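Local coordinates for protein Emp47p (form2) (Saccharomyces cerevisiae, PDB 2A6Z) that acts as a carbohydrate-recognising cargo receptor, probably in glycoprotein secretion, and is probably needed for Emp46p to leave the endoplasmic reticulum, at residues G107-V112 and T136-Q141; N115-L118 and L122-Q125. All blocks are in the same frame, centred on the assembly; numbering follows the deposited sequence. Where two conformers were deposited one is given.

Contact 1: residues G107-V112 and T136-Q141; sequences GLQLLV and TKIYDQ
Ile138 reaches from its short, weakly bonded helical turn toward the sheet and sets its terminal methyl, CD1, against two neighbours on the strand. Leu111 CD2 lies 4.0 Å from that CD1, and the Gln109 OE1 to Ile138 CD1 distance is 4.1 Å; both strand side chains meet the isoleucine at about a right angle. With CG1 placed anti to the backbone N (chi1 -165°), the long branch of Ile138 runs toward the sheet, while its other methyl, CG2, sits 3.7 Å above the centre of the Tyr139 ring. That is the tight part, and all three touching residues are buried. The outer side is different: Thr136, Lys137, Asp140 and Gln141 are exposed. Leu110 and Val112 point the opposite way, onto strand 153-164 in the middle of the β-sandwich.

No hydrogen bond joins the two segments. Polar groups are served from nearby instead: one bond, from Gln109 NE2 to Ser83 OG, holds the amide that flanks the methyl, and another, from Gln125 NE2, holds the turn by the carbonyl O of Ile138. The helical turn therefore rests on its lectin-fold sheet through a single methyl, set against another methyl and an amide oxygen.

Contact 2: residues N115-L118 and L122-Q125; sequences NGPL and LRGQ
Pro117 and Leu118, in the loop that leads from strand 108-113 to strand 121-128, meet the guanidinium group of Arg123 as it extends from the second of those strands. The loop enters at Asn115, whose backbone N is hydrogen-bonded to Asp113 OD2 and whose side chain lies beside Tyr139. At Gly116 the chain passes the end of the arginine without touching it closely.

Pro117 comes next and makes a light contact: its ring atom CD is 4.1 Å from Arg123 NH2, and the ring also packs against Tyr139. Leu118 makes the closer approach, crossing the arginine at about a right angle. Its CG is 3.6 Å from Arg123 NH2, and its CD1 lies equally near that nitrogen, so the branch point and one methyl both press on the same corner of the guanidinium, obliquely to its plane. The backbone of Leu118 contributes as well. Its N donates to a water at 3.0 Å, and Arg123 NH2 donates to the same water O at 2.9 Å; the two donors subtend about 95° at the oxygen.

Arg123 delivers its head by running extended from CG to NE and then turning the guanidinium well out of line with the chain (chi4 -87°). Its other nitrogens are held elsewhere, NE by Thr121 OG1 and NH1 by Ser142 OG, a hydroxyl also bonded to Gln125 OE1.

All three guanidinium nitrogens thus give hydrogen bonds to neutral oxygens, which fixes the rotation of the group. On the loop side of this hairpin connection the guanidinium touches carbon alone, and its polar link to the loop runs through one water that accepts from both sides.

Both contacts belong to the same edge region of one sheet, where strands 108-113 and 121-128 run antiparallel side by side; the hydrogen bonds probably formed by Leu111 N with Arg123 O and by Gln125 N with Gln109 O join them directly. Contact 1 is buried and chiefly apolar, laying a helical turn on a sheet face. Contact 2, nested within the loop that contact 1 closes, sits nearer the surface: a buried arginine meets exposed loop residues, and water enters the bonding. Tyr139, from the turn of contact 1, bridges the two: it packs on Arg123 and Pro117, and its hydroxyl is hydrogen-bonded to Asp113 OD2, which also accepts from Asn115 N.

Contact 1: residues G107-V112 and T136-Q141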
loop_
_atom_site.group_PDB
_atom_site.type_symbol
_atom_site.label_atom_id
_atom_site.label_comp_id
_atom_site.label_asym_id
_atom_site.label_seq_id
_atom_site.Cartn_x
_atom_site.Cartn_y
_atom_site.Cartn_z
ATOM N N GLY A 107 5.996 0.154 -11.788
ATOM C CA GLY A 107 5.720 -0.957 -10.940
ATOM C C GLY A 107 4.208 -1.058 -10.662
ATOM O O GLY A 107 3.384 -0.877 -11.565
ATOM N N LEU A 108 3.883 -1.380 -9.412
ATOM C CA LEU A 108 2.554 -1.705 -8.948
ATOM C C LEU A 108 2.061 -0.722 -7.897
ATOM O O LEU A 108 2.773 -0.409 -6.907
ATOM C CB LEU A 108 2.594 -3.112 -8.302
ATOM C CG LEU A 108 1.293 -3.617 -7.650
ATOM C CD1 LEU A 108 0.215 -3.850 -8.723
ATOM C CD2 LEU A 108 1.599 -4.873 -6.851
ATOM N N GLN A 109 0.819 -0.260 -8.080
ATOM C CA GLN A 109 0.086 0.466 -7.075
ATOM C C GLN A 109 -1.145 -0.374 -6.685
ATOM O O GLN A 109 -1.898 -0.809 -7.560
ATOM C CB GLN A 109 -0.392 1.814 -7.652
ATOM C CG GLN A 109 -1.223 2.640 -6.681
ATOM C CD GLN A 109 -2.114 3.681 -7.357
ATOM O OE1 GLN A 109 -2.345 3.664 -8.550
ATOM N NE2 GLN A 109 -2.602 4.614 -6.580
ATOM N N LEU A 110 -1.354 -0.543 -5.386
ATOM C CA LEU A 110 -2.627 -1.134 -4.886
ATOM C C LEU A 110 -3.374 0.001 -4.200
ATOM O O LEU A 110 -2.868 0.565 -3.224
ATOM C CB LEU A 110 -2.373 -2.266 -3.892
ATOM C CG LEU A 110 -1.591 -3.434 -4.451
ATOM C CD1 LEU A 110 -1.330 -4.479 -3.369
ATOM C CD2 LEU A 110 -2.308 -4.105 -5.614
ATOM N N LEU A 111 -4.555 0.305 -4.721
ATOM C CA LEU A 111 -5.340 1.438 -4.227
ATOM C C LEU A 111 -6.575 0.930 -3.488
ATOM O O LEU A 111 -7.364 0.160 -4.076
ATOM C CB LEU A 111 -5.795 2.319 -5.395
ATOM C CG LEU A 111 -6.745 3.472 -5.016
ATOM C CD1 LEU A 111 -6.075 4.480 -4.092
ATOM C CD2 LEU A 111 -7.207 4.164 -6.304
ATOM N N VAL A 112 -6.762 1.362 -2.251
ATOM C CA VAL A 112 -7.996 1.150 -1.521
ATOM C C VAL A 112 -8.698 2.503 -1.439
ATOM O O VAL A 112 -8.173 3.484 -0.914
ATOM C CB VAL A 112 -7.740 0.540 -0.128
ATOM C CG1 VAL A 112 -9.028 0.489 0.663
ATOM C CG2 VAL A 112 -7.089 -0.829 -0.259
ATOM N N THR A 136 -7.937 10.546 -14.275
ATOM C CA THR A 136 -9.339 10.549 -14.606
ATOM C C THR A 136 -9.768 9.190 -15.173
ATOM O O THR A 136 -10.968 9.013 -15.321
ATOM C CB THR A 136 -9.718 11.640 -15.629
ATOM O OG1 THR A 136 -9.100 11.352 -16.890
ATOM C CG2 THR A 136 -9.213 12.995 -15.171
ATOM N N LYS A 137 -8.875 8.264 -15.462
ATOM C CA LYS A 137 -9.187 6.957 -16.000
ATOM C C LYS A 137 -8.810 5.799 -15.057
ATOM O O LYS A 137 -8.814 4.643 -15.475
ATOM C CB LYS A 137 -8.509 6.763 -17.358
ATOM C CG LYS A 137 -8.968 7.856 -18.357
ATOM C CD LYS A 137 -8.286 7.601 -19.704
ATOM C CE LYS A 137 -8.635 8.536 -20.835
ATOM N NZ LYS A 137 -10.041 8.937 -20.931
ATOM N N ILE A 138 -8.449 6.146 -13.804
ATOM C CA ILE A 138 -7.859 5.101 -12.951
ATOM C C ILE A 138 -8.781 3.897 -12.782
ATOM O O ILE A 138 -8.279 2.773 -12.800
ATOM C CB ILE A 138 -7.472 5.750 -11.613
ATOM C CG1 ILE A 138 -6.534 4.846 -10.802
ATOM C CG2 ILE A 138 -8.653 6.270 -10.780
ATOM C CD1 ILE A 138 -5.798 5.642 -9.715
ATOM N N TYR A 139 -10.093 4.118 -12.634
ATOM C CA TYR A 139 -10.951 2.959 -12.366
ATOM C C TYR A 139 -11.085 2.048 -13.590
ATOM O O TYR A 139 -11.103 0.816 -13.476
ATOM C CB TYR A 139 -12.342 3.411 -11.841
ATOM C CG TYR A 139 -12.138 4.289 -10.603
ATOM C CD1 TYR A 139 -11.572 3.766 -9.427
ATOM C CD2 TYR A 139 -12.454 5.658 -10.619
ATOM C CE1 TYR A 139 -11.369 4.552 -8.310
ATOM C CE2 TYR A 139 -12.232 6.435 -9.510
ATOM C CZ TYR A 139 -11.683 5.884 -8.366
ATOM O OH TYR A 139 -11.481 6.708 -7.284
ATOM N N ASP A 140 -11.133 2.666 -14.762
ATOM C CA ASP A 140 -11.186 1.836 -15.990
ATOM C C ASP A 140 -9.864 1.148 -16.248
ATOM O O ASP A 140 -9.841 0.075 -16.919
ATOM C CB ASP A 140 -11.547 2.713 -17.155
ATOM C CG ASP A 140 -12.563 2.142 -18.062
ATOM O OD1 ASP A 140 -13.154 2.821 -18.901
ATOM O OD2 ASP A 140 -12.604 0.896 -17.988
ATOM N N GLN A 141 -8.769 1.711 -15.735
ATOM C CA GLN A 141 -7.420 1.197 -16.021
ATOM C C GLN A 141 -6.948 0.192 -14.982
ATOM O O GLN A 141 -5.900 -0.411 -15.207
ATOM C CB GLN A 141 -6.409 2.362 -16.166
ATOM C CG GLN A 141 -6.802 3.170 -17.425
ATOM C CD GLN A 141 -5.898 4.142 -18.060
ATOM O OE1 GLN A 141 -5.088 4.613 -17.279
ATOM N NE2 GLN A 141 -6.059 4.424 -19.362
#

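Contact 2: residues N115-L118 and L122-Q125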
loop_
_atom_site.group_PDB
_atom_site.type_symbol
_atom_site.label_atom_id
_atom_site.label_comp_id
_atom_site.label_asym_id
_atom_site.label_seq_id
_atom_site.Cartn_x
_atom_site.Cartn_y
_atom_site.Cartn_z
ATOM N N ASN A 115 -14.181 6.014 -4.275
ATOM C CA ASN A 115 -14.690 7.047 -5.185
ATOM C C ASN A 115 -14.996 6.548 -6.589
ATOM O O ASN A 115 -15.430 7.368 -7.406
ATOM C CB ASN A 115 -13.685 8.210 -5.240
ATOM C CG ASN A 115 -14.380 9.546 -5.546
ATOM O OD1 ASN A 115 -15.517 9.791 -5.140
ATOM N ND2 ASN A 115 -13.657 10.385 -6.234
ATOM N N GLY A 116 -14.757 5.271 -6.872
ATOM C CA GLY A 116 -15.002 4.735 -8.183
ATOM C C GLY A 116 -16.417 4.156 -8.301
ATOM O O GLY A 116 -17.213 4.179 -7.374
ATOM N N PRO A 117 -16.710 3.631 -9.478
ATOM C CA PRO A 117 -18.103 3.254 -9.840
ATOM C C PRO A 117 -18.595 2.026 -9.137
ATOM O O PRO A 117 -19.803 1.750 -9.221
ATOM C CB PRO A 117 -18.053 3.068 -11.353
ATOM C CG PRO A 117 -16.644 2.846 -11.690
ATOM C CD PRO A 117 -15.789 3.533 -10.640
ATOM N N LEU A 118 -17.732 1.283 -8.453
ATOM C CA LEU A 118 -18.119 0.019 -7.785
ATOM C C LEU A 118 -18.196 0.223 -6.272
ATOM O O LEU A 118 -18.477 -0.750 -5.573
ATOM C CB LEU A 118 -17.147 -1.122 -8.072
ATOM C CG LEU A 118 -16.838 -1.351 -9.570
ATOM C CD1 LEU A 118 -15.907 -2.527 -9.663
ATOM C CD2 LEU A 118 -18.087 -1.447 -10.416
ATOM N N LEU A 122 -10.460 -2.656 -3.536
ATOM C CA LEU A 122 -9.000 -2.764 -3.657
ATOM C C LEU A 122 -8.728 -3.002 -5.115
ATOM O O LEU A 122 -9.231 -3.956 -5.718
ATOM C CB LEU A 122 -8.469 -3.898 -2.752
ATOM C CG LEU A 122 -6.914 -3.908 -2.680
ATOM C CD1 LEU A 122 -6.527 -4.669 -1.411
ATOM C CD2 LEU A 122 -6.228 -4.575 -3.874
ATOM N N ARG A 123 -7.893 -2.152 -5.706
ATOM C CA ARG A 123 -7.599 -2.206 -7.125
ATOM C C ARG A 123 -6.093 -2.287 -7.343
ATOM O O ARG A 123 -5.295 -1.630 -6.649
ATOM C CB ARG A 123 -8.097 -0.928 -7.817
ATOM C CG ARG A 123 -9.621 -0.876 -7.917
ATOM C CD ARG A 123 -10.127 0.551 -8.208
ATOM N NE ARG A 123 -11.631 0.495 -8.349
ATOM C CZ ARG A 123 -12.282 0.238 -9.460
ATOM N NH1 ARG A 123 -11.638 -0.006 -10.617
ATOM N NH2 ARG A 123 -13.627 0.225 -9.427
ATOM N N GLY A 124 -5.717 -3.035 -8.368
ATOM C CA GLY A 124 -4.305 -3.052 -8.842
ATOM C C GLY A 124 -4.181 -2.177 -10.080
ATOM O O GLY A 124 -4.991 -2.230 -11.009
ATOM N N GLN A 125 -3.112 -1.393 -10.066
ATOM C CA GLN A 125 -2.772 -0.504 -11.152
ATOM C C GLN A 125 -1.278 -0.730 -11.536
ATOM O O GLN A 125 -0.461 -0.959 -10.616
ATOM C CB GLN A 125 -2.935 0.986 -10.800
ATOM C CG GLN A 125 -4.220 1.319 -10.039
ATOM C CD GLN A 125 -5.537 1.249 -10.756
ATOM O OE1 GLN A 125 -6.512 0.752 -10.196
ATOM N NE2 GLN A 125 -5.608 1.786 -11.987
HETATM O O HOH W 1 -15.012 1.522 -7.225
#